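Local coordinates for SAM-dependent methyltransferase (Anabaena variabilis ATCC 29413, PDB 3GGD), which probably transfers a methyl group from S-adenosyl-L-methionine to an acceptor, and binds the product S-adenosyl-L-homocysteine in its pocket, at residues A[61-66]-A[150-155]; A[104-109]-A[116-121]; A[132-137]-A[206-211]. One frame throughout, in Å; residues are numbered along the deposited sequence.

Overall arrangement
All three contacts belong to a single Rossmann-like methyltransferase domain built on a mixed seven-stranded sheet, and each touches the bound S-adenosyl-L-homocysteine. Contact 1 ties strand 60-63 to helix 142-153. Contact 2, centred about 9 Å away, ties edge strand 103-107 to helix 113-123; both of its segments fall in the chain between those of contact 1, and the two helices pack through Leu152 and Ile119. Contact 3 opens after strand 127-131 and alternates with contact 1 along the chain; their centres are about 12 Å apart, and a salt bridge from Arg150 to Asp210 joins them. Contacts 2 and 3, about 18 Å apart between centres, do not touch. The pocket is thus lined in part by the loops after parallel strands 60-63, 103-107 and 127-131.

Contact 1 (A[61-66]-A[150-155]). With SAH (S-adenosyl-L-homocysteine), chain E; EDO (1,2-ethanediol), chain N.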
# COMPACT_ATOMS: atom_id res chain seq x y z
N ILE A 61 1.15 12.48 -2.10
CA ILE A 61 1.66 11.58 -1.09
C ILE A 61 1.60 10.14 -1.58
O ILE A 61 0.56 9.70 -2.08
CB ILE A 61 0.84 11.67 0.23
CG1 ILE A 61 1.10 13.04 0.93
CG2 ILE A 61 1.16 10.46 1.17
CD1 ILE A 61 0.12 13.35 2.13
N ASP A 62 2.75 9.44 -1.50
CA ASP A 62 2.83 7.96 -1.66
C ASP A 62 2.69 7.45 -0.25
O ASP A 62 3.62 7.51 0.55
CB ASP A 62 4.17 7.50 -2.27
CG ASP A 62 4.20 6.01 -2.59
OD1 ASP A 62 3.29 5.26 -2.14
OD2 ASP A 62 5.14 5.57 -3.29
N PHE A 63 1.47 7.04 0.09
CA PHE A 63 1.13 6.65 1.45
C PHE A 63 1.51 5.17 1.67
O PHE A 63 1.04 4.31 0.92
CB PHE A 63 -0.37 6.79 1.72
CG PHE A 63 -0.68 6.67 3.15
CD1 PHE A 63 -0.75 5.43 3.75
CD2 PHE A 63 -0.72 7.81 3.94
CE1 PHE A 63 -0.94 5.30 5.10
CE2 PHE A 63 -0.92 7.69 5.32
CZ PHE A 63 -1.00 6.43 5.91
N ALA A 64 2.34 4.89 2.68
CA ALA A 64 2.87 3.51 2.93
C ALA A 64 3.79 3.13 1.75
O ALA A 64 3.64 2.10 1.08
CB ALA A 64 1.71 2.46 3.17
N CYS A 65 4.72 4.02 1.47
CA CYS A 65 5.59 3.93 0.30
C CYS A 65 6.65 2.81 0.34
O CYS A 65 7.34 2.56 -0.67
CB CYS A 65 6.29 5.27 0.09
SG CYS A 65 7.43 5.71 1.46
N GLY A 66 6.83 2.16 1.49
CA GLY A 66 7.80 1.07 1.59
C GLY A 66 9.20 1.56 1.23
O GLY A 66 9.62 2.65 1.67
N ARG A 150 -8.53 10.66 5.36
CA ARG A 150 -9.52 11.69 5.25
C ARG A 150 -8.88 13.05 5.59
O ARG A 150 -9.12 14.04 4.92
CB ARG A 150 -10.69 11.39 6.23
CG ARG A 150 -11.74 12.50 6.31
CD ARG A 150 -12.90 12.25 7.26
NE ARG A 150 -13.70 11.17 6.69
CZ ARG A 150 -13.62 9.88 6.99
NH1 ARG A 150 -12.84 9.43 7.98
NH2 ARG A 150 -14.35 9.03 6.28
N ILE A 151 -8.07 13.07 6.65
CA ILE A 151 -7.37 14.26 7.08
C ILE A 151 -6.39 14.74 5.98
O ILE A 151 -6.39 15.93 5.61
CB ILE A 151 -6.61 14.01 8.39
CG1 ILE A 151 -7.61 13.80 9.56
CG2 ILE A 151 -5.65 15.18 8.69
CD1 ILE A 151 -6.96 13.20 10.84
N LEU A 152 -5.60 13.83 5.42
CA LEU A 152 -4.62 14.25 4.41
C LEU A 152 -5.24 14.80 3.10
O LEU A 152 -4.69 15.75 2.46
CB LEU A 152 -3.69 13.08 4.07
CG LEU A 152 -2.77 12.59 5.21
CD1 LEU A 152 -2.09 11.24 4.87
CD2 LEU A 152 -1.72 13.69 5.62
N LEU A 153 -6.35 14.18 2.68
CA LEU A 153 -7.02 14.53 1.45
C LEU A 153 -7.78 15.85 1.50
O LEU A 153 -7.85 16.60 0.50
CB LEU A 153 -8.02 13.42 1.08
CG LEU A 153 -7.38 12.10 0.61
CD1 LEU A 153 -8.35 10.91 0.74
CD2 LEU A 153 -6.79 12.24 -0.83
N GLY A 154 -8.41 16.12 2.65
CA GLY A 154 -9.29 17.30 2.77
C GLY A 154 -10.34 17.29 1.66
O GLY A 154 -10.77 16.23 1.21
N LYS A 155 -10.73 18.45 1.17
CA LYS A 155 -11.73 18.55 0.12
C LYS A 155 -11.17 18.34 -1.27
O LYS A 155 -11.84 17.73 -2.10
CB LYS A 155 -12.42 19.91 0.16
CG LYS A 155 -13.59 20.09 -0.84
CD LYS A 155 -14.77 19.19 -0.49
CE LYS A 155 -16.02 19.48 -1.37
NZ LYS A 155 -15.67 19.43 -2.80
N SAH E . 3.28 0.84 -1.30
CA SAH E . 4.55 0.07 -1.22
CB SAH E . 4.62 -0.88 -0.00
CG SAH E . 3.51 -1.94 0.19
SD SAH E . 3.81 -3.02 1.60
C SAH E . 4.81 -0.72 -2.49
O SAH E . 5.97 -1.09 -2.77
OXT SAH E . 3.88 -1.02 -3.24
C5' SAH E . 2.84 -2.22 2.85
C4' SAH E . 3.56 -0.97 3.45
O4' SAH E . 2.70 -0.35 4.44
C3' SAH E . 4.88 -1.23 4.20
O3' SAH E . 5.94 -0.41 3.73
C2' SAH E . 4.57 -0.87 5.65
O2' SAH E . 5.70 -0.47 6.45
C1' SAH E . 3.49 0.18 5.49
N9 SAH E . 2.68 0.39 6.70
C8 SAH E . 2.21 -0.60 7.50
N7 SAH E . 1.49 -0.08 8.50
C5 SAH E . 1.52 1.28 8.34
C6 SAH E . 1.00 2.41 9.10
N6 SAH E . 0.31 2.11 10.22
N1 SAH E . 1.24 3.67 8.69
C2 SAH E . 1.97 3.89 7.55
N3 SAH E . 2.48 2.89 6.84
C4 SAH E . 2.32 1.60 7.19
C1 EDO N . -9.38 22.78 2.08
O1 EDO N . -9.48 22.62 0.66
C2 EDO N . -10.36 21.85 2.79
O2 EDO N . -9.75 20.55 3.03
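Leu152, in the last turn of helix 142-153, meets Ile61 and Phe63 of strand 60-63, the first strand of the Rossmann-like sheet of a class I methyltransferase. Arg150, two residues earlier, serves another part of the fold: its NH2 forms a salt bridge with Asp210 and a hydrogen bond to Tyr207 O. Ile151 packs instead on helix 113-123, against Pro113 and His120. Leu152 then carries the whole junction, its CD1 meeting Phe63 and both methyls lying near Ile61 CD1. With CG anti to the carbonyl carbon (chi1 -66°), it reaches the strand at about a right angle to both partners. CD1 lies at the edge of the Phe63 ring, near its plane and 3.8 Å from CE2 of that ring, while CD2 comes 4.0 Å from Ile61 CD1. Farther round the same ring, Phe63 CE1 is 4.1 Å from SAH C2, so one aromatic side chain spans from helix to adenine. Beyond it the strand ends in the glycine-containing turn of motif I: Ala64 O accepts a bond from SAH N at 2.7 Å, and a side chain at Gly66 would probably collide with SAH CB. Leu153 packs on Ile128 of strand 127-131. Gly154 leaves the helix with positive phi, its N still bonded to Arg150 O at 3.2 Å. Lys155 N donates to O2 of a 1,2-ethanediol, 3.0 Å away, at an N-H...O angle of 154°.

Contact 2 (A[104-109]-A[116-121]). With SAH (S-adenosyl-L-homocysteine), chain E; EDO (1,2-ethanediol), chain S; SO4 (sulfate ion), chain H.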
# COMPACT_ATOMS: atom_id res chain seq x y z
N SER A 104 10.44 13.90 -0.65
CA SER A 104 10.74 13.91 0.78
C SER A 104 10.18 12.61 1.36
O SER A 104 9.06 12.22 1.05
CB SER A 104 10.11 15.10 1.47
OG SER A 104 10.61 16.30 0.94
N TYR A 105 10.99 11.92 2.14
CA TYR A 105 10.53 10.73 2.86
C TYR A 105 10.31 11.13 4.30
O TYR A 105 11.18 11.76 4.89
CB TYR A 105 11.52 9.59 2.79
CG TYR A 105 11.57 8.95 1.42
CD1 TYR A 105 10.50 8.22 0.94
CD2 TYR A 105 12.69 9.08 0.62
CE1 TYR A 105 10.53 7.64 -0.32
CE2 TYR A 105 12.75 8.49 -0.64
CZ TYR A 105 11.66 7.79 -1.10
OH TYR A 105 11.71 7.22 -2.32
N ARG A 106 9.20 10.74 4.89
CA ARG A 106 8.89 11.14 6.25
C ARG A 106 8.15 10.03 6.99
O ARG A 106 7.29 9.35 6.42
CB ARG A 106 8.07 12.42 6.19
CG ARG A 106 7.53 12.87 7.49
CD ARG A 106 7.23 14.36 7.39
NE ARG A 106 6.57 14.88 8.59
CZ ARG A 106 6.24 16.15 8.75
NH1 ARG A 106 6.51 17.03 7.80
NH2 ARG A 106 5.61 16.53 9.87
N LEU A 107 8.51 9.85 8.26
CA LEU A 107 7.88 8.86 9.11
C LEU A 107 6.45 9.28 9.38
O LEU A 107 6.18 10.45 9.61
CB LEU A 107 8.60 8.72 10.45
CG LEU A 107 9.96 8.00 10.49
CD1 LEU A 107 10.60 8.22 11.84
CD2 LEU A 107 9.81 6.51 10.19
N LEU A 108 5.53 8.34 9.27
CA LEU A 108 4.14 8.58 9.69
C LEU A 108 3.44 7.26 9.93
O LEU A 108 3.58 6.31 9.15
CB LEU A 108 3.33 9.43 8.67
CG LEU A 108 1.83 9.68 8.99
CD1 LEU A 108 1.38 11.14 8.65
CD2 LEU A 108 0.96 8.69 8.28
N ASP A 109 2.68 7.23 11.01
CA ASP A 109 1.88 6.09 11.36
C ASP A 109 0.41 6.39 11.10
O ASP A 109 -0.19 7.19 11.83
CB ASP A 109 2.11 5.73 12.86
CG ASP A 109 1.45 4.40 13.26
OD1 ASP A 109 0.49 3.96 12.58
OD2 ASP A 109 1.92 3.79 14.25
N ALA A 116 -1.18 12.62 10.85
CA ALA A 116 -1.76 13.13 9.62
C ALA A 116 -2.20 14.59 9.76
O ALA A 116 -2.02 15.39 8.84
CB ALA A 116 -2.94 12.18 9.12
N ALA A 117 -2.81 14.94 10.90
CA ALA A 117 -3.21 16.29 11.16
C ALA A 117 -1.99 17.23 11.09
O ALA A 117 -2.07 18.32 10.55
CB ALA A 117 -3.95 16.42 12.58
N GLN A 118 -0.86 16.79 11.63
CA GLN A 118 0.36 17.61 11.63
C GLN A 118 0.82 17.85 10.19
O GLN A 118 1.01 19.00 9.78
CB GLN A 118 1.47 16.93 12.45
CG GLN A 118 2.79 17.68 12.47
CD GLN A 118 2.68 19.09 13.01
OE1 GLN A 118 2.14 19.30 14.09
NE2 GLN A 118 3.22 20.07 12.26
N ILE A 119 0.92 16.79 9.42
CA ILE A 119 1.31 16.89 8.02
C ILE A 119 0.37 17.84 7.23
O ILE A 119 0.82 18.75 6.53
CB ILE A 119 1.27 15.49 7.35
CG1 ILE A 119 2.48 14.66 7.76
CG2 ILE A 119 1.32 15.63 5.83
CD1 ILE A 119 3.72 14.96 6.91
N HIS A 120 -0.94 17.63 7.36
CA HIS A 120 -1.88 18.45 6.62
C HIS A 120 -1.75 19.93 7.05
O HIS A 120 -1.93 20.82 6.23
CB HIS A 120 -3.35 17.95 6.73
CG HIS A 120 -4.31 18.73 5.90
ND1 HIS A 120 -4.81 19.96 6.28
CD2 HIS A 120 -4.85 18.47 4.69
CE1 HIS A 120 -5.60 20.43 5.33
NE2 HIS A 120 -5.66 19.53 4.35
N SER A 121 -1.44 20.19 8.33
CA SER A 121 -1.32 21.58 8.78
C SER A 121 -0.13 22.25 8.07
O SER A 121 -0.13 23.47 7.89
CB SER A 121 -1.16 21.70 10.29
OG SER A 121 0.12 21.24 10.72
N SAH E . 3.28 0.84 -1.30
CA SAH E . 4.55 0.07 -1.22
CB SAH E . 4.62 -0.88 -0.00
CG SAH E . 3.51 -1.94 0.19
SD SAH E . 3.81 -3.02 1.60
C SAH E . 4.81 -0.72 -2.49
O SAH E . 5.97 -1.09 -2.77
OXT SAH E . 3.88 -1.02 -3.24
C5' SAH E . 2.84 -2.22 2.85
C4' SAH E . 3.56 -0.97 3.45
O4' SAH E . 2.70 -0.35 4.44
C3' SAH E . 4.88 -1.23 4.20
O3' SAH E . 5.94 -0.41 3.73
C2' SAH E . 4.57 -0.87 5.65
O2' SAH E . 5.70 -0.47 6.45
C1' SAH E . 3.49 0.18 5.49
N9 SAH E . 2.68 0.39 6.70
C8 SAH E . 2.21 -0.60 7.50
N7 SAH E . 1.49 -0.08 8.50
C5 SAH E . 1.52 1.28 8.34
C6 SAH E . 1.00 2.41 9.10
N6 SAH E . 0.31 2.11 10.22
N1 SAH E . 1.24 3.67 8.69
C2 SAH E . 1.97 3.89 7.55
N3 SAH E . 2.48 2.89 6.84
C4 SAH E . 2.32 1.60 7.19
C1 EDO S . 3.80 13.89 11.53
O1 EDO S . 4.35 14.67 12.58
C2 EDO S . 4.63 12.60 11.48
O2 EDO S . 5.55 12.68 10.38
S SO4 H . 7.28 17.33 4.52
O1 SO4 H . 7.23 18.17 3.32
O2 SO4 H . 7.86 16.01 4.28
O3 SO4 H . 5.92 17.20 5.02
O4 SO4 H . 8.11 17.98 5.54
O HOH W 1 -1.63 9.58 10.53
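Arg106 lays one face of its guanidinium over the CD1 methyl of Ile119, which sits above the centre of the group, 3.3 Å from Arg106 CZ. The arginine chain runs extended from CG to NE, with CG anti to the backbone N (chi1 173°), and meets the isoleucine from the opposite direction. Gln118 CG comes to the edge of the guanidinium, 4.0 Å from Arg106 NH2. The polar ends look elsewhere: Glu122 pairs with Arg106 NH1 and accepts a hydrogen bond from Gln118 NE2. Arg106 NE donates to O2 of a 1,2-ethanediol at 3.0 Å (162°), and NH1 makes two weak bonds to a sulfate, which Arg80 also binds; both small molecules probably come from the crystallisation liquor. Deeper in, Leu108 CD1 packs 3.8 Å from Ile119 CG1 and 3.7 Å from Ala116 N. Leu152 of helix 142-153 packs on Ala116 and Ile119 as well, so this side of the helix is buried. A water donates to Asp109 O and weakly accepts from Ala116 N, linking the loop to the helix. Asp109 turns away from the helix toward the cofactor product, where its OD1 accepts a bond from SAH N6 at 3.0 Å (138°). An acidic residue in the loop after the edge strand, reading the adenine amino group while the strand packs on the following helix, fits the nucleoside pocket of Rossmann-like methyltransferases.

Contact 3 (A[132-137]-A[206-211]); sequences TGFHHI and LYFPDF. With CO (cobalt (II) ion), chain C; SAH (S-adenosyl-L-homocysteine), chain E.
Phe134 is the residue of 132-137 that reaches Tyr207 and Phe208, yet the loop begins at the ligand. Thr132 O lies 3.5 Å from SAH C5'. The backbone N atoms of Gly133, Phe134 and His135 then all donate to the carboxylate of Glu163, which fixes the turn of the chain. Phe134, with chi1 at -130°, away from any staggered position, turns its ring toward both Tyr207 and Phe208. Its CE2 stands 3.9 Å from CE2 of Phe208, at the edge of the Phe208 ring and near that ring's plane. Against Tyr207 the planes are only 24° apart, but the rings are slid so far, with centroids of Phe134 and Tyr207 5.9 Å apart, that they barely overlap. This loop follows strand 127-131, the fourth of the Rossmann-like fold, and leads into helix 142-153, whose Arg142 and Leu145 also touch Phe134. His135 turns elsewhere, its ND1 bonded to Gly197 N. His136 lies against SAH: its NE2 is 3.6 Å from SAH C5', its CE1 3.8 Å from SAH C8, and NE2 makes a weak bond to Thr132 O, which lies in the imidazole plane. With an alanine here, the C5' and C8 side of SAH would probably lose its imidazole neighbour and Thr132 O its weak donor. Ile137 closes a type I turn, its N bonded to Phe134 O at 3.0 Å. Past Phe208 a second type I turn brings Asp210 OD2 to within 2.0 Å of a cobalt ion, which His244 also binds.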
# COMPACT_ATOMS: atom_id res chain seq x y z
N THR A 132 -1.29 -1.18 -1.87
CA THR A 132 -1.40 -2.18 -0.83
C THR A 132 -1.09 -1.63 0.55
O THR A 132 -0.24 -2.15 1.27
CB THR A 132 -0.66 -3.47 -1.17
OG1 THR A 132 0.69 -3.20 -1.61
CG2 THR A 132 -1.45 -4.25 -2.29
N GLY A 133 -1.78 -0.57 0.92
CA GLY A 133 -1.61 -0.01 2.26
C GLY A 133 -2.72 -0.36 3.21
O GLY A 133 -2.61 -0.07 4.40
N PHE A 134 -3.78 -1.05 2.75
CA PHE A 134 -4.96 -1.26 3.60
C PHE A 134 -5.30 -2.73 3.91
O PHE A 134 -5.75 -3.05 5.03
CB PHE A 134 -6.17 -0.63 2.88
CG PHE A 134 -7.01 0.31 3.76
CD1 PHE A 134 -7.46 -0.06 4.99
CD2 PHE A 134 -7.42 1.54 3.26
CE1 PHE A 134 -8.25 0.79 5.76
CE2 PHE A 134 -8.21 2.41 4.03
CZ PHE A 134 -8.62 2.02 5.28
N HIS A 135 -5.12 -3.62 2.93
CA HIS A 135 -5.66 -4.98 3.03
C HIS A 135 -5.04 -5.75 4.21
O HIS A 135 -5.72 -6.56 4.84
CB HIS A 135 -5.44 -5.73 1.73
CG HIS A 135 -4.01 -6.15 1.53
ND1 HIS A 135 -3.52 -7.35 1.98
CD2 HIS A 135 -2.96 -5.49 0.99
CE1 HIS A 135 -2.23 -7.43 1.70
NE2 HIS A 135 -1.86 -6.31 1.11
N HIS A 136 -3.78 -5.46 4.54
CA HIS A 136 -3.12 -6.16 5.65
C HIS A 136 -3.44 -5.57 7.03
O HIS A 136 -3.05 -6.16 8.06
CB HIS A 136 -1.61 -6.17 5.44
CG HIS A 136 -1.06 -4.80 5.22
ND1 HIS A 136 -0.84 -3.91 6.26
CD2 HIS A 136 -0.72 -4.15 4.09
CE1 HIS A 136 -0.39 -2.78 5.76
NE2 HIS A 136 -0.31 -2.90 4.45
N ILE A 137 -4.09 -4.40 7.07
CA ILE A 137 -4.42 -3.78 8.35
C ILE A 137 -5.50 -4.59 9.06
O ILE A 137 -6.55 -4.92 8.48
CB ILE A 137 -4.86 -2.29 8.18
CG1 ILE A 137 -3.75 -1.46 7.53
CG2 ILE A 137 -5.30 -1.67 9.54
CD1 ILE A 137 -2.53 -1.10 8.41
N LEU A 206 -17.85 1.69 3.84
CA LEU A 206 -17.78 1.53 5.28
C LEU A 206 -16.87 2.60 5.88
O LEU A 206 -17.27 3.27 6.83
CB LEU A 206 -17.27 0.13 5.66
CG LEU A 206 -17.08 -0.24 7.13
CD1 LEU A 206 -18.38 -0.11 7.96
CD2 LEU A 206 -16.52 -1.68 7.28
N TYR A 207 -15.66 2.76 5.34
CA TYR A 207 -14.69 3.69 5.91
C TYR A 207 -14.75 5.10 5.36
O TYR A 207 -14.29 6.05 6.04
CB TYR A 207 -13.24 3.15 5.81
CG TYR A 207 -13.10 1.81 6.50
CD1 TYR A 207 -13.31 1.70 7.86
CD2 TYR A 207 -12.87 0.64 5.76
CE1 TYR A 207 -13.26 0.46 8.50
CE2 TYR A 207 -12.81 -0.61 6.39
CZ TYR A 207 -13.01 -0.70 7.74
OH TYR A 207 -12.96 -1.93 8.34
N PHE A 208 -15.33 5.24 4.16
CA PHE A 208 -15.40 6.52 3.48
C PHE A 208 -16.78 6.83 2.96
O PHE A 208 -16.96 7.11 1.78
CB PHE A 208 -14.42 6.55 2.30
CG PHE A 208 -12.98 6.26 2.70
CD1 PHE A 208 -12.21 7.22 3.34
CD2 PHE A 208 -12.39 5.02 2.40
CE1 PHE A 208 -10.88 6.93 3.72
CE2 PHE A 208 -11.08 4.74 2.76
CZ PHE A 208 -10.31 5.70 3.42
N PRO A 209 -17.76 6.82 3.83
CA PRO A 209 -19.12 7.07 3.36
C PRO A 209 -19.30 8.51 2.80
O PRO A 209 -20.24 8.76 2.05
CB PRO A 209 -19.98 6.84 4.61
CG PRO A 209 -19.06 7.12 5.72
CD PRO A 209 -17.70 6.63 5.28
N ASP A 210 -18.41 9.42 3.19
CA ASP A 210 -18.43 10.80 2.74
C ASP A 210 -17.64 10.99 1.44
O ASP A 210 -17.43 12.11 1.01
CB ASP A 210 -17.90 11.75 3.83
CG ASP A 210 -16.57 11.31 4.48
OD1 ASP A 210 -16.19 10.11 4.41
OD2 ASP A 210 -15.97 12.16 5.19
N PHE A 211 -17.23 9.90 0.80
CA PHE A 211 -16.48 10.02 -0.46
C PHE A 211 -17.26 9.50 -1.68
O PHE A 211 -18.06 8.59 -1.58
CB PHE A 211 -15.13 9.29 -0.36
CG PHE A 211 -14.10 10.04 0.43
CD1 PHE A 211 -14.27 10.24 1.81
CD2 PHE A 211 -12.98 10.60 -0.19
CE1 PHE A 211 -13.34 10.97 2.55
CE2 PHE A 211 -12.05 11.35 0.55
CZ PHE A 211 -12.22 11.51 1.92
CO CO C . -16.30 14.15 5.22
N SAH E . 3.28 0.84 -1.30
CA SAH E . 4.55 0.07 -1.22
CB SAH E . 4.62 -0.88 -0.00
CG SAH E . 3.51 -1.94 0.19
SD SAH E . 3.81 -3.02 1.60
C SAH E . 4.81 -0.72 -2.49
O SAH E . 5.97 -1.09 -2.77
OXT SAH E . 3.88 -1.02 -3.24
C5' SAH E . 2.84 -2.22 2.85
C4' SAH E . 3.56 -0.97 3.45
O4' SAH E . 2.70 -0.35 4.44
C3' SAH E . 4.88 -1.23 4.20
O3' SAH E . 5.94 -0.41 3.73
C2' SAH E . 4.57 -0.87 5.65
O2' SAH E . 5.70 -0.47 6.45
C1' SAH E . 3.49 0.18 5.49
N9 SAH E . 2.68 0.39 6.70
C8 SAH E . 2.21 -0.60 7.50
N7 SAH E . 1.49 -0.08 8.50
C5 SAH E . 1.52 1.28 8.34
C6 SAH E . 1.00 2.41 9.10
N6 SAH E . 0.31 2.11 10.22
N1 SAH E . 1.24 3.67 8.69
C2 SAH E . 1.97 3.89 7.55
N3 SAH E . 2.48 2.89 6.84
C4 SAH E . 2.32 1.60 7.19